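Local structure of orotidine-5-phosphate decarboxylase/orotate phosphoribosyltransferase, putative (Ompdcase-oprtase, putative) (Leishmania infantum, 3QW3) at residues L16-D21 with A46-N51; I77-D82 with N104-T109; F196-I201 with S221-N226; L20-K25 with A52-F57. The protein probably catalyses the decarboxylation of orotidine 5'-phosphate to UMP through its decarboxylase domain, the part of a bifunctional UMP synthase present here. All coordinates share one frame; numbering follows the deposited sequence. Where two conformers were deposited one is given.

Contacts 1, 2 and 3 each pair neighbouring parallel strands of one sheet, that of the TIM barrel of the OMP decarboxylase domain. Contacts 1 and 4 start from the same part of the chain and share L20 and D21; contact 2 follows, and contact 3 comes last. The centres of contacts 1 and 2 are about 9 Å apart, and the K49–D82 salt bridge joins them; the centre of contact 3 lies about 11 Å from that of contact 1, where strands 16-20 and 223-227 run side by side. The centre of contact 4 is about 12 Å from that of contact 1, where loop 20-25 meets helix 52-56. Bound sulfate lies near K49, D82 and P199, consistent with a shared active-site mouth.

Contact 1 (L16-D21 with A46-N51); sequences LCVGLD and AAYKPN. With SO4 (sulfate ion), chain D.
L20 brings its branched end against Y48 CD1, the two side chains crossing obliquely, on the sheet face that also carries V18 and P50. Its CG stands anti to the carbonyl carbon (chi1 -62°), which brings both L20 CD1 and L20 CD2 to 3.9 Å from Y48 CD1. V18 runs alongside the tyrosine, pointing the same way, with V18 CB 3.5 Å from Y48 CE1, so two aliphatic residues pack against the CD1 and CE1 atoms. Helix 27-41 closes over this face: L37 touches V18 and L20, and T41 hydrogen-bonds the Y48 hydroxyl. Strand 16-20, this helix and strand 47-50 make up the first beta-alpha-beta unit of the TIM barrel, and its two strands run parallel in register from C17–A47 to L20–P50. Of the backbone bonds that join them, L20 N to K49 O is the straightest (2.9 Å, 178° at the hydrogen), although the donor stands above the carbonyl plane. K49 points to the other face, into the barrel. K49 CB rests 3.7 Å from C17 SG, and the chain stays extended until it bends at chi3 (74°) and chi4, curling its ammonium toward the C-terminal mouth. There K49 NZ donates to sulfate O2 at 2.8 Å and to a water at 2.9 Å, and it forms a salt bridge with D82. The same water lies within 2.7 Å of both D21 OD1 and K49 O, while D21 OD2 hydrogen-bonds S228. The nearby carboxylates and the sulfate probably favour the charged form of the lysine.

Contact 2 (I77-D82 with N104-T109); sequences IPVVLD and NAHAIT
D82 and T109 cross obliquely where the two strands near the barrel mouth, joined by a short hydrogen bond. T109 OG1 occupies the crowded position between the backbone N and the carbonyl carbon (chi1 51°) and gives its proton to D82 OD1 at 2.7 Å, meeting the oxygen from above the carboxylate plane. Because T109 OG1 also accepts from the backbone N of K84, the hydroxyl is gripped on two counts. The D82 carboxylate, its CG anti to the backbone N, forms salt bridges with K49 through OD2 and with K84 through OD1. D82 and K84 fit the start of the D-x-K-x-x-D signature of OMP decarboxylases, which suggests that T109 helps position this charged group. At the other end H106 sets its ring beside the P78–V79 backbone, with CG anti to the carbonyl carbon (chi1 -48°). H106 CD2 lies only 3.0 Å from V79 N, a tight approach, and 3.8 Å from V79 CB, while V79 O lies in the ring plane at its edge. V79 O also accepts from H106 N at 2.9 Å. Between these ends the strands pair in parallel: L81 N donates to A107 O at 2.8 Å, and V80 CG2 faces A107 CB at 4.0 Å on the barrel interior. Outward, L81 and I108 pack on A99 of helix 89-102, the crossover linking the strands, while H106 touches F3 and L6 of helix 3-11; strand 80-85 is further bonded to strand 47-50, and H106 to A129 of strand 129-135.

Contact 3 (F196-I201 with S221-N226); sequences FLVPGI and SGMLIN
V198 rises from its strand on the same sheet face as F196, M223 and I225, and each of its three side-chain carbons touches the neighbouring strand. V198 CB lies 3.6 Å from the backbone L224 O and 3.9 Å from I225 CD1, whose side chain runs alongside it in the same direction. V198 CG1, anti to the backbone N (chi1 -177°), reaches the pair of tips formed by I225 CD1 and M223 CE. V198 CG2, beside the backbone N, comes closest to the methionine, 3.6 Å from M223 CE; a bend at chi3 (84°) brings that methyl in as the two side chains cross obliquely. Strands 196-198 and 223-227 are the seventh and eighth of the TIM barrel, parallel neighbours linked through helix 208-215. Their backbones exchange bonds from F196 N–G222 O onward, including V198 N to L224 O at 2.7 Å, nearly along the C=O axis. Further along, V198 O takes N226 N at 2.9 Å and a water at 2.6 Å. The water also donates to N226 O at 2.7 Å and weakly accepts from I201 N, so it bridges the diverging ends of the strands. Beyond it I201 CG2 meets I225 CG2 at 3.9 Å, at about a right angle. P199 adjoins a bound sulfate, consistent with the phosphate site that barrels of this family form at these strand ends.

Contact 4 (L20-K25 with A52-F57); sequences LDPRAK and AAFFEF
P22 packs its ring into the corner formed by two phenylalanines, with P22 CD 4.0 Å from F54 CD2, crossing F54 obliquely and F55 at about a right angle. Here, at the C-terminal mouth of the TIM barrel, the loop after strand 16-20 rests on helix 52-56, the short helix that begins directly after strand 47-50. F54 points toward the loop, with CG anti to the carbonyl carbon (chi1 -81°), so that its edge meets D21 C, D21 O and P22 N. D21 C lies near the ring plane, 3.5 Å from F54 CD2, and D21 O and P22 N lie in that plane too. D21 adds its CB, 3.8 Å from F54 CE2. Next to it, P22 CG stands 4.0 Å from F55 CZ, while F55 packs back on A65, L66 and V69 of helix 60-72. No hydrogen bond joins the two segments, so the fit is one of shape. Segment 52-57 also borders the second subunit: F54 touches D90 of that subunit, E56 forms a salt bridge with its R85, and F57 meets its H102 edge-to-face. The nearest approach of the two segments is that of the carbonyl P22 O to F54 CD2, at 3.3 Å.

Contact 1 (L16-D21 with A46-N51)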
loop_
_atom_site.group_PDB
_atom_site.type_symbol
_atom_site.label_atom_id
_atom_site.label_comp_id
_atom_site.label_asym_id
_atom_site.label_seq_id
_atom_site.Cartn_x
_atom_site.Cartn_y
_atom_site.Cartn_z
ATOM N N LEU A 16 18.892 -1.770 -16.553
ATOM C CA LEU A 16 18.731 -2.832 -15.560
ATOM C C LEU A 16 18.492 -2.280 -14.157
ATOM O O LEU A 16 19.293 -1.510 -13.641
ATOM C CB LEU A 16 19.953 -3.756 -15.567
ATOM C CG LEU A 16 19.948 -4.927 -14.586
ATOM C CD1 LEU A 16 18.825 -5.904 -14.912
ATOM C CD2 LEU A 16 21.303 -5.626 -14.605
ATOM N N CYS A 17 17.376 -2.685 -13.553
ATOM C CA CYS A 17 17.089 -2.372 -12.153
ATOM C C CYS A 17 17.354 -3.617 -11.328
ATOM O O CYS A 17 16.823 -4.685 -11.630
ATOM C CB CYS A 17 15.636 -1.943 -11.995
ATOM S SG CYS A 17 15.162 -1.532 -10.301
ATOM N N VAL A 18 18.194 -3.487 -10.309
ATOM C CA VAL A 18 18.570 -4.635 -9.485
ATOM C C VAL A 18 17.730 -4.656 -8.207
ATOM O O VAL A 18 17.816 -3.753 -7.374
ATOM C CB VAL A 18 20.079 -4.633 -9.140
ATOM C CG1 VAL A 18 20.452 -5.859 -8.311
ATOM C CG2 VAL A 18 20.935 -4.556 -10.415
ATOM N N GLY A 19 16.912 -5.693 -8.064
ATOM C CA GLY A 19 16.105 -5.853 -6.856
ATOM C C GLY A 19 16.966 -6.179 -5.652
ATOM O O GLY A 19 17.931 -6.944 -5.755
ATOM N N LEU A 20 16.641 -5.585 -4.509
ATOM C CA LEU A 20 17.319 -5.934 -3.273
ATOM C C LEU A 20 16.291 -6.573 -2.355
ATOM O O LEU A 20 15.538 -5.883 -1.660
ATOM C CB LEU A 20 18.005 -4.722 -2.639
ATOM C CG LEU A 20 19.099 -4.097 -3.521
ATOM C CD1 LEU A 20 19.606 -2.805 -2.905
ATOM C CD2 LEU A 20 20.245 -5.077 -3.775
ATOM N N ASP A 21 16.259 -7.901 -2.412
ATOM C CA ASP A 21 15.247 -8.721 -1.757
ATOM C C ASP A 21 15.963 -9.771 -0.903
ATOM O O ASP A 21 15.994 -10.950 -1.262
ATOM C CB ASP A 21 14.374 -9.403 -2.819
ATOM C CG ASP A 21 13.775 -8.419 -3.806
ATOM O OD1 ASP A 21 12.736 -7.816 -3.488
ATOM O OD2 ASP A 21 14.339 -8.251 -4.913
ATOM N N ALA A 46 21.126 0.480 -13.504
ATOM C CA ALA A 46 20.487 1.783 -13.694
ATOM C C ALA A 46 19.788 2.238 -12.416
ATOM O O ALA A 46 19.620 3.428 -12.189
ATOM C CB ALA A 46 19.493 1.729 -14.832
ATOM N N ALA A 47 19.370 1.274 -11.601
ATOM C CA ALA A 47 18.676 1.559 -10.342
ATOM C C ALA A 47 18.766 0.359 -9.420
ATOM O O ALA A 47 19.054 -0.756 -9.873
ATOM C CB ALA A 47 17.203 1.905 -10.604
ATOM N N TYR A 48 18.544 0.601 -8.127
ATOM C CA TYR A 48 18.299 -0.473 -7.161
ATOM C C TYR A 48 16.890 -0.353 -6.599
ATOM O O TYR A 48 16.369 0.757 -6.443
ATOM C CB TYR A 48 19.337 -0.473 -6.038
ATOM C CG TYR A 48 20.676 -0.976 -6.522
ATOM C CD1 TYR A 48 20.970 -2.336 -6.516
ATOM C CD2 TYR A 48 21.628 -0.093 -7.032
ATOM C CE1 TYR A 48 22.190 -2.810 -6.988
ATOM C CE2 TYR A 48 22.849 -0.556 -7.502
ATOM C CZ TYR A 48 23.121 -1.913 -7.479
ATOM O OH TYR A 48 24.331 -2.376 -7.952
ATOM N N LYS A 49 16.281 -1.505 -6.322
ATOM C CA LYS A 49 14.914 -1.557 -5.798
ATOM C C LYS A 49 14.834 -2.389 -4.505
ATOM O O LYS A 49 14.576 -3.600 -4.541
ATOM C CB LYS A 49 13.942 -2.088 -6.864
ATOM C CG LYS A 49 12.463 -1.990 -6.450
ATOM C CD LYS A 49 11.503 -2.400 -7.566
ATOM C CE LYS A 49 11.462 -3.919 -7.810
ATOM N NZ LYS A 49 10.920 -4.734 -6.699
ATOM N N PRO A 50 15.057 -1.744 -3.351
ATOM C CA PRO A 50 14.915 -2.473 -2.094
ATOM C C PRO A 50 13.461 -2.820 -1.783
ATOM O O PRO A 50 12.550 -2.035 -2.055
ATOM C CB PRO A 50 15.473 -1.507 -1.050
ATOM C CG PRO A 50 15.418 -0.178 -1.679
ATOM C CD PRO A 50 15.608 -0.394 -3.142
ATOM N N ASN A 51 13.288 -4.011 -1.225
ATOM C CA ASN A 51 11.996 -4.572 -0.853
ATOM C C ASN A 51 11.573 -4.073 0.528
ATOM O O ASN A 51 12.099 -4.533 1.545
ATOM C CB ASN A 51 12.129 -6.104 -0.857
ATOM C CG ASN A 51 10.788 -6.819 -0.788
ATOM O OD1 ASN A 51 10.539 -7.769 -1.539
ATOM N ND2 ASN A 51 9.930 -6.382 0.114
HETATM S S SO4 D . 9.077 -7.787 -7.973
HETATM O O1 SO4 D . 7.695 -7.827 -7.501
HETATM O O2 SO4 D . 9.401 -6.429 -8.398
HETATM O O3 SO4 D . 9.975 -8.195 -6.895
HETATM O O4 SO4 D . 9.228 -8.707 -9.098
HETATM O O HOH W 1 12.410 -5.274 -4.284
#

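Contact 2 (I77-D82 with N104-T109)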
loop_
_atom_site.group_PDB
_atom_site.type_symbol
_atom_site.label_atom_id
_atom_site.label_comp_id
_atom_site.label_asym_id
_atom_site.label_seq_id
_atom_site.Cartn_x
_atom_site.Cartn_y
_atom_site.Cartn_z
ATOM N N ILE A 77 23.441 6.433 -8.628
ATOM C CA ILE A 77 22.480 5.374 -8.954
ATOM C C ILE A 77 21.219 5.544 -8.107
ATOM O O ILE A 77 21.281 5.450 -6.882
ATOM C CB ILE A 77 23.068 3.956 -8.781
ATOM C CG1 ILE A 77 24.416 3.833 -9.515
ATOM C CG2 ILE A 77 22.068 2.905 -9.303
ATOM C CD1 ILE A 77 25.173 2.509 -9.249
ATOM N N PRO A 78 20.073 5.794 -8.765
ATOM C CA PRO A 78 18.843 6.061 -8.015
ATOM C C PRO A 78 18.273 4.811 -7.361
ATOM O O PRO A 78 18.487 3.699 -7.843
ATOM C CB PRO A 78 17.895 6.600 -9.080
ATOM C CG PRO A 78 18.368 5.985 -10.358
ATOM C CD PRO A 78 19.860 5.851 -10.222
ATOM N N VAL A 79 17.564 5.018 -6.254
ATOM C CA VAL A 79 16.960 3.945 -5.479
ATOM C C VAL A 79 15.445 4.094 -5.545
ATOM O O VAL A 79 14.896 5.163 -5.251
ATOM C CB VAL A 79 17.434 3.993 -4.008
ATOM C CG1 VAL A 79 16.697 2.970 -3.152
ATOM C CG2 VAL A 79 18.947 3.756 -3.923
ATOM N N VAL A 80 14.781 3.012 -5.937
ATOM C CA VAL A 80 13.329 2.946 -5.935
ATOM C C VAL A 80 12.893 2.115 -4.729
ATOM O O VAL A 80 13.159 0.920 -4.669
ATOM C CB VAL A 80 12.794 2.285 -7.229
ATOM C CG1 VAL A 80 11.260 2.226 -7.203
ATOM C CG2 VAL A 80 13.299 3.033 -8.470
ATOM N N LEU A 81 12.244 2.747 -3.753
ATOM C CA LEU A 81 11.728 1.998 -2.618
ATOM C C LEU A 81 10.429 1.324 -3.050
ATOM O O LEU A 81 9.445 2.004 -3.350
ATOM C CB LEU A 81 11.508 2.908 -1.399
ATOM C CG LEU A 81 10.980 2.224 -0.131
ATOM C CD1 LEU A 81 11.943 1.153 0.401
ATOM C CD2 LEU A 81 10.678 3.265 0.957
ATOM N N ASP A 82 10.435 -0.006 -3.101
ATOM C CA ASP A 82 9.236 -0.742 -3.516
ATOM C C ASP A 82 8.340 -0.990 -2.317
ATOM O O ASP A 82 8.408 -2.042 -1.673
ATOM C CB ASP A 82 9.573 -2.051 -4.228
ATOM C CG ASP A 82 8.403 -2.591 -5.041
ATOM O OD1 ASP A 82 7.281 -2.032 -4.969
ATOM O OD2 ASP A 82 8.600 -3.585 -5.766
ATOM N N ASN A 104 15.901 8.598 2.287
ATOM C CA ASN A 104 16.601 9.201 1.138
ATOM C C ASN A 104 16.554 8.341 -0.124
ATOM O O ASN A 104 17.517 8.284 -0.893
ATOM C CB ASN A 104 18.054 9.568 1.487
ATOM C CG ASN A 104 18.149 10.728 2.460
ATOM O OD1 ASN A 104 17.646 11.826 2.199
ATOM N ND2 ASN A 104 18.817 10.496 3.578
ATOM N N ALA A 105 15.425 7.668 -0.327
ATOM C CA ALA A 105 15.161 7.007 -1.596
ATOM C C ALA A 105 14.820 8.076 -2.627
ATOM O O ALA A 105 14.388 9.177 -2.268
ATOM C CB ALA A 105 14.017 6.006 -1.450
ATOM N N HIS A 106 15.027 7.761 -3.903
ATOM C CA HIS A 106 14.770 8.718 -4.980
ATOM C C HIS A 106 13.394 8.540 -5.615
ATOM O O HIS A 106 12.926 9.404 -6.363
ATOM C CB HIS A 106 15.869 8.609 -6.051
ATOM C CG HIS A 106 17.254 8.616 -5.489
ATOM N ND1 HIS A 106 18.040 9.749 -5.454
ATOM C CD2 HIS A 106 17.993 7.629 -4.930
ATOM C CE1 HIS A 106 19.204 9.457 -4.901
ATOM N NE2 HIS A 106 19.204 8.176 -4.580
ATOM N N ALA A 107 12.750 7.413 -5.306
ATOM C CA ALA A 107 11.470 7.069 -5.893
ATOM C C ALA A 107 10.733 6.070 -5.009
ATOM O O ALA A 107 11.344 5.403 -4.161
ATOM C CB ALA A 107 11.662 6.487 -7.298
ATOM N N ILE A 108 9.429 5.960 -5.232
ATOM C CA ILE A 108 8.590 5.008 -4.497
ATOM C C ILE A 108 7.562 4.392 -5.447
ATOM O O ILE A 108 7.216 4.987 -6.465
ATOM C CB ILE A 108 7.875 5.712 -3.301
ATOM C CG1 ILE A 108 7.384 4.700 -2.250
ATOM C CG2 ILE A 108 6.759 6.642 -3.787
ATOM C CD1 ILE A 108 6.812 5.366 -0.980
ATOM N N THR A 109 7.080 3.200 -5.117
ATOM C CA THR A 109 5.940 2.630 -5.833
ATOM C C THR A 109 4.656 2.910 -5.052
ATOM O O THR A 109 4.685 3.029 -3.832
ATOM C CB THR A 109 6.092 1.116 -6.056
ATOM O OG1 THR A 109 6.395 0.478 -4.810
ATOM C CG2 THR A 109 7.215 0.838 -7.059
#

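Contact 3 (F196-I201 with S221-N226)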
loop_
_atom_site.group_PDB
_atom_site.type_symbol
_atom_site.label_atom_id
_atom_site.label_comp_id
_atom_site.label_asym_id
_atom_site.label_seq_id
_atom_site.Cartn_x
_atom_site.Cartn_y
_atom_site.Cartn_z
ATOM N N PHE A 196 8.392 3.109 -17.462
ATOM C CA PHE A 196 7.756 1.929 -16.878
ATOM C C PHE A 196 8.778 1.205 -16.013
ATOM O O PHE A 196 9.934 1.018 -16.424
ATOM C CB PHE A 196 7.257 0.936 -17.941
ATOM C CG PHE A 196 6.216 1.471 -18.897
ATOM C CD1 PHE A 196 5.600 2.711 -18.722
ATOM C CD2 PHE A 196 5.817 0.678 -19.972
ATOM C CE1 PHE A 196 4.638 3.161 -19.640
ATOM C CE2 PHE A 196 4.852 1.118 -20.882
ATOM C CZ PHE A 196 4.268 2.360 -20.711
ATOM N N LEU A 197 8.359 0.801 -14.820
ATOM C CA LEU A 197 9.137 -0.132 -14.016
ATOM C C LEU A 197 8.564 -1.496 -14.345
ATOM O O LEU A 197 7.370 -1.732 -14.156
ATOM C CB LEU A 197 9.006 0.188 -12.524
ATOM C CG LEU A 197 9.654 -0.775 -11.523
ATOM C CD1 LEU A 197 11.170 -0.875 -11.688
ATOM C CD2 LEU A 197 9.302 -0.352 -10.092
ATOM N N VAL A 198 9.422 -2.385 -14.844
ATOM C CA VAL A 198 8.983 -3.624 -15.478
ATOM C C VAL A 198 9.544 -4.834 -14.733
ATOM O O VAL A 198 10.689 -5.236 -14.971
ATOM C CB VAL A 198 9.384 -3.644 -16.984
ATOM C CG1 VAL A 198 8.880 -4.901 -17.679
ATOM C CG2 VAL A 198 8.832 -2.418 -17.681
ATOM N N PRO A 199 8.752 -5.401 -13.806
ATOM C CA PRO A 199 9.212 -6.589 -13.086
ATOM C C PRO A 199 8.838 -7.909 -13.771
ATOM O O PRO A 199 7.910 -7.946 -14.592
ATOM C CB PRO A 199 8.515 -6.466 -11.728
ATOM C CG PRO A 199 7.288 -5.625 -11.981
ATOM C CD PRO A 199 7.453 -4.912 -13.301
ATOM N N GLY A 200 9.595 -8.959 -13.453
ATOM C CA GLY A 200 9.261 -10.340 -13.830
ATOM C C GLY A 200 9.493 -10.809 -15.259
ATOM O O GLY A 200 8.593 -11.407 -15.858
ATOM N N ILE A 201 10.689 -10.572 -15.805
ATOM C CA ILE A 201 11.036 -11.081 -17.148
ATOM C C ILE A 201 11.213 -12.604 -17.196
ATOM O O ILE A 201 11.588 -13.230 -16.205
ATOM C CB ILE A 201 12.294 -10.404 -17.768
ATOM C CG1 ILE A 201 13.461 -10.367 -16.770
ATOM C CG2 ILE A 201 11.953 -9.011 -18.307
ATOM C CD1 ILE A 201 14.831 -10.309 -17.435
ATOM N N SER A 221 14.460 4.314 -24.844
ATOM C CA SER A 221 14.511 4.330 -23.380
ATOM C C SER A 221 13.097 4.228 -22.790
ATOM O O SER A 221 12.151 3.895 -23.503
ATOM C CB SER A 221 15.222 5.599 -22.901
ATOM O OG SER A 221 15.755 5.435 -21.596
ATOM N N GLY A 222 12.959 4.492 -21.490
ATOM C CA GLY A 222 11.636 4.534 -20.867
ATOM C C GLY A 222 11.169 3.219 -20.271
ATOM O O GLY A 222 10.013 3.093 -19.873
ATOM N N MET A 223 12.059 2.234 -20.217
ATOM C CA MET A 223 11.765 0.992 -19.514
ATOM C C MET A 223 12.869 0.688 -18.536
ATOM O O MET A 223 14.053 0.750 -18.872
ATOM C CB MET A 223 11.608 -0.180 -20.482
ATOM C CG MET A 223 10.236 -0.296 -21.096
ATOM S SD MET A 223 10.256 -1.716 -22.190
ATOM C CE MET A 223 9.921 -3.075 -21.077
ATOM N N LEU A 224 12.461 0.378 -17.310
ATOM C CA LEU A 224 13.391 -0.001 -16.263
ATOM C C LEU A 224 13.096 -1.458 -15.942
ATOM O O LEU A 224 12.052 -1.786 -15.362
ATOM C CB LEU A 224 13.203 0.881 -15.019
ATOM C CG LEU A 224 14.374 1.654 -14.405
ATOM C CD1 LEU A 224 13.993 2.128 -12.999
ATOM C CD2 LEU A 224 15.699 0.881 -14.381
ATOM N N ILE A 225 14.007 -2.337 -16.357
ATOM C CA ILE A 225 13.815 -3.787 -16.246
ATOM C C ILE A 225 14.334 -4.330 -14.925
ATOM O O ILE A 225 15.544 -4.427 -14.717
ATOM C CB ILE A 225 14.514 -4.553 -17.409
ATOM C CG1 ILE A 225 14.130 -3.969 -18.779
ATOM C CG2 ILE A 225 14.245 -6.072 -17.315
ATOM C CD1 ILE A 225 12.664 -4.014 -19.103
ATOM N N ASN A 226 13.418 -4.705 -14.038
ATOM C CA ASN A 226 13.818 -5.205 -12.736
ATOM C C ASN A 226 14.109 -6.694 -12.773
ATOM O O ASN A 226 13.332 -7.471 -13.326
ATOM C CB ASN A 226 12.760 -4.919 -11.666
ATOM C CG ASN A 226 13.174 -5.422 -10.299
ATOM O OD1 ASN A 226 12.714 -6.483 -9.845
ATOM N ND2 ASN A 226 14.058 -4.691 -9.639
HETATM O O HOH W 2 11.634 -7.656 -15.429
#

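Contact 4 (L20-K25 with A52-F57)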
loop_
_atom_site.group_PDB
_atom_site.type_symbol
_atom_site.label_atom_id
_atom_site.label_comp_id
_atom_site.label_asym_id
_atom_site.label_seq_id
_atom_site.Cartn_x
_atom_site.Cartn_y
_atom_site.Cartn_z
ATOM N N LEU A 20 16.641 -5.585 -4.509
ATOM C CA LEU A 20 17.319 -5.934 -3.273
ATOM C C LEU A 20 16.291 -6.573 -2.355
ATOM O O LEU A 20 15.538 -5.883 -1.660
ATOM C CB LEU A 20 18.005 -4.722 -2.639
ATOM C CG LEU A 20 19.099 -4.097 -3.521
ATOM C CD1 LEU A 20 19.606 -2.805 -2.905
ATOM C CD2 LEU A 20 20.245 -5.077 -3.775
ATOM N N ASP A 21 16.259 -7.901 -2.412
ATOM C CA ASP A 21 15.247 -8.721 -1.757
ATOM C C ASP A 21 15.963 -9.771 -0.903
ATOM O O ASP A 21 15.994 -10.950 -1.262
ATOM C CB ASP A 21 14.374 -9.403 -2.819
ATOM C CG ASP A 21 13.775 -8.419 -3.806
ATOM O OD1 ASP A 21 12.736 -7.816 -3.488
ATOM O OD2 ASP A 21 14.339 -8.251 -4.913
ATOM N N PRO A 22 16.547 -9.343 0.230
ATOM C CA PRO A 22 17.441 -10.223 0.991
ATOM C C PRO A 22 16.748 -11.486 1.512
ATOM O O PRO A 22 15.617 -11.412 1.997
ATOM C CB PRO A 22 17.905 -9.339 2.152
ATOM C CG PRO A 22 16.870 -8.269 2.270
ATOM C CD PRO A 22 16.390 -8.026 0.874
ATOM N N ARG A 23 17.430 -12.624 1.392
ATOM C CA ARG A 23 16.938 -13.903 1.917
ATOM C C ARG A 23 17.477 -14.188 3.321
ATOM O O ARG A 23 17.037 -15.135 3.983
ATOM C CB ARG A 23 17.310 -15.051 0.973
ATOM N N ALA A 24 18.421 -13.359 3.764
ATOM C CA ALA A 24 19.083 -13.517 5.066
ATOM C C ALA A 24 18.105 -13.518 6.237
ATOM O O ALA A 24 17.037 -12.908 6.162
ATOM C CB ALA A 24 20.121 -12.439 5.255
ATOM N N LYS A 25 18.490 -14.195 7.318
ATOM C CA LYS A 25 17.598 -14.422 8.461
ATOM C C LYS A 25 17.714 -13.397 9.596
ATOM O O LYS A 25 16.904 -13.404 10.525
ATOM C CB LYS A 25 17.753 -15.860 8.981
ATOM C CG LYS A 25 16.649 -16.823 8.506
ATOM C CD LYS A 25 16.266 -16.613 7.033
ATOM C CE LYS A 25 14.819 -17.019 6.748
ATOM N NZ LYS A 25 13.826 -16.265 7.568
ATOM N N ALA A 52 10.621 -3.138 0.571
ATOM C CA ALA A 52 10.220 -2.510 1.839
ATOM C C ALA A 52 9.680 -3.534 2.846
ATOM O O ALA A 52 9.910 -3.403 4.052
ATOM C CB ALA A 52 9.195 -1.395 1.596
ATOM N N ALA A 53 9.003 -4.567 2.350
ATOM C CA ALA A 53 8.432 -5.600 3.234
ATOM C C ALA A 53 9.511 -6.454 3.896
ATOM O O ALA A 53 9.421 -6.790 5.084
ATOM C CB ALA A 53 7.460 -6.491 2.460
ATOM N N PHE A 54 10.533 -6.807 3.125
ATOM C CA PHE A 54 11.602 -7.660 3.627
ATOM C C PHE A 54 12.370 -6.965 4.748
ATOM O O PHE A 54 12.804 -7.608 5.704
ATOM C CB PHE A 54 12.541 -8.069 2.487
ATOM C CG PHE A 54 12.033 -9.218 1.643
ATOM C CD1 PHE A 54 10.681 -9.555 1.605
ATOM C CD2 PHE A 54 12.920 -9.959 0.870
ATOM C CE1 PHE A 54 10.225 -10.617 0.813
ATOM C CE2 PHE A 54 12.477 -11.016 0.072
ATOM C CZ PHE A 54 11.130 -11.346 0.041
ATOM N N PHE A 55 12.519 -5.646 4.645
ATOM C CA PHE A 55 13.197 -4.899 5.699
ATOM C C PHE A 55 12.296 -4.661 6.910
ATOM O O PHE A 55 12.753 -4.751 8.048
ATOM C CB PHE A 55 13.794 -3.602 5.156
ATOM C CG PHE A 55 15.009 -3.824 4.305
ATOM C CD1 PHE A 55 16.271 -3.923 4.892
ATOM C CD2 PHE A 55 14.896 -3.957 2.927
ATOM C CE1 PHE A 55 17.411 -4.138 4.104
ATOM C CE2 PHE A 55 16.028 -4.177 2.131
ATOM C CZ PHE A 55 17.284 -4.269 2.725
ATOM N N GLU A 56 11.014 -4.388 6.660
ATOM C CA GLU A 56 10.031 -4.258 7.737
ATOM C C GLU A 56 9.972 -5.535 8.585
ATOM O O GLU A 56 9.765 -5.468 9.800
ATOM C CB GLU A 56 8.639 -3.931 7.176
ATOM C CG GLU A 56 7.582 -3.757 8.270
ATOM C CD GLU A 56 6.175 -3.568 7.735
ATOM O OE1 GLU A 56 5.233 -4.111 8.355
ATOM O OE2 GLU A 56 6.004 -2.872 6.710
ATOM N N PHE A 57 10.170 -6.681 7.933
ATOM C CA PHE A 57 10.151 -8.004 8.577
ATOM C C PHE A 57 11.083 -8.083 9.790
ATOM O O PHE A 57 10.750 -8.720 10.793
ATOM C CB PHE A 57 10.516 -9.088 7.545
ATOM C CG PHE A 57 10.497 -10.501 8.085
ATOM C CD1 PHE A 57 11.615 -11.035 8.723
ATOM C CD2 PHE A 57 9.377 -11.308 7.913
ATOM C CE1 PHE A 57 11.606 -12.346 9.215
ATOM C CE2 PHE A 57 9.360 -12.622 8.392
ATOM C CZ PHE A 57 10.477 -13.137 9.045
#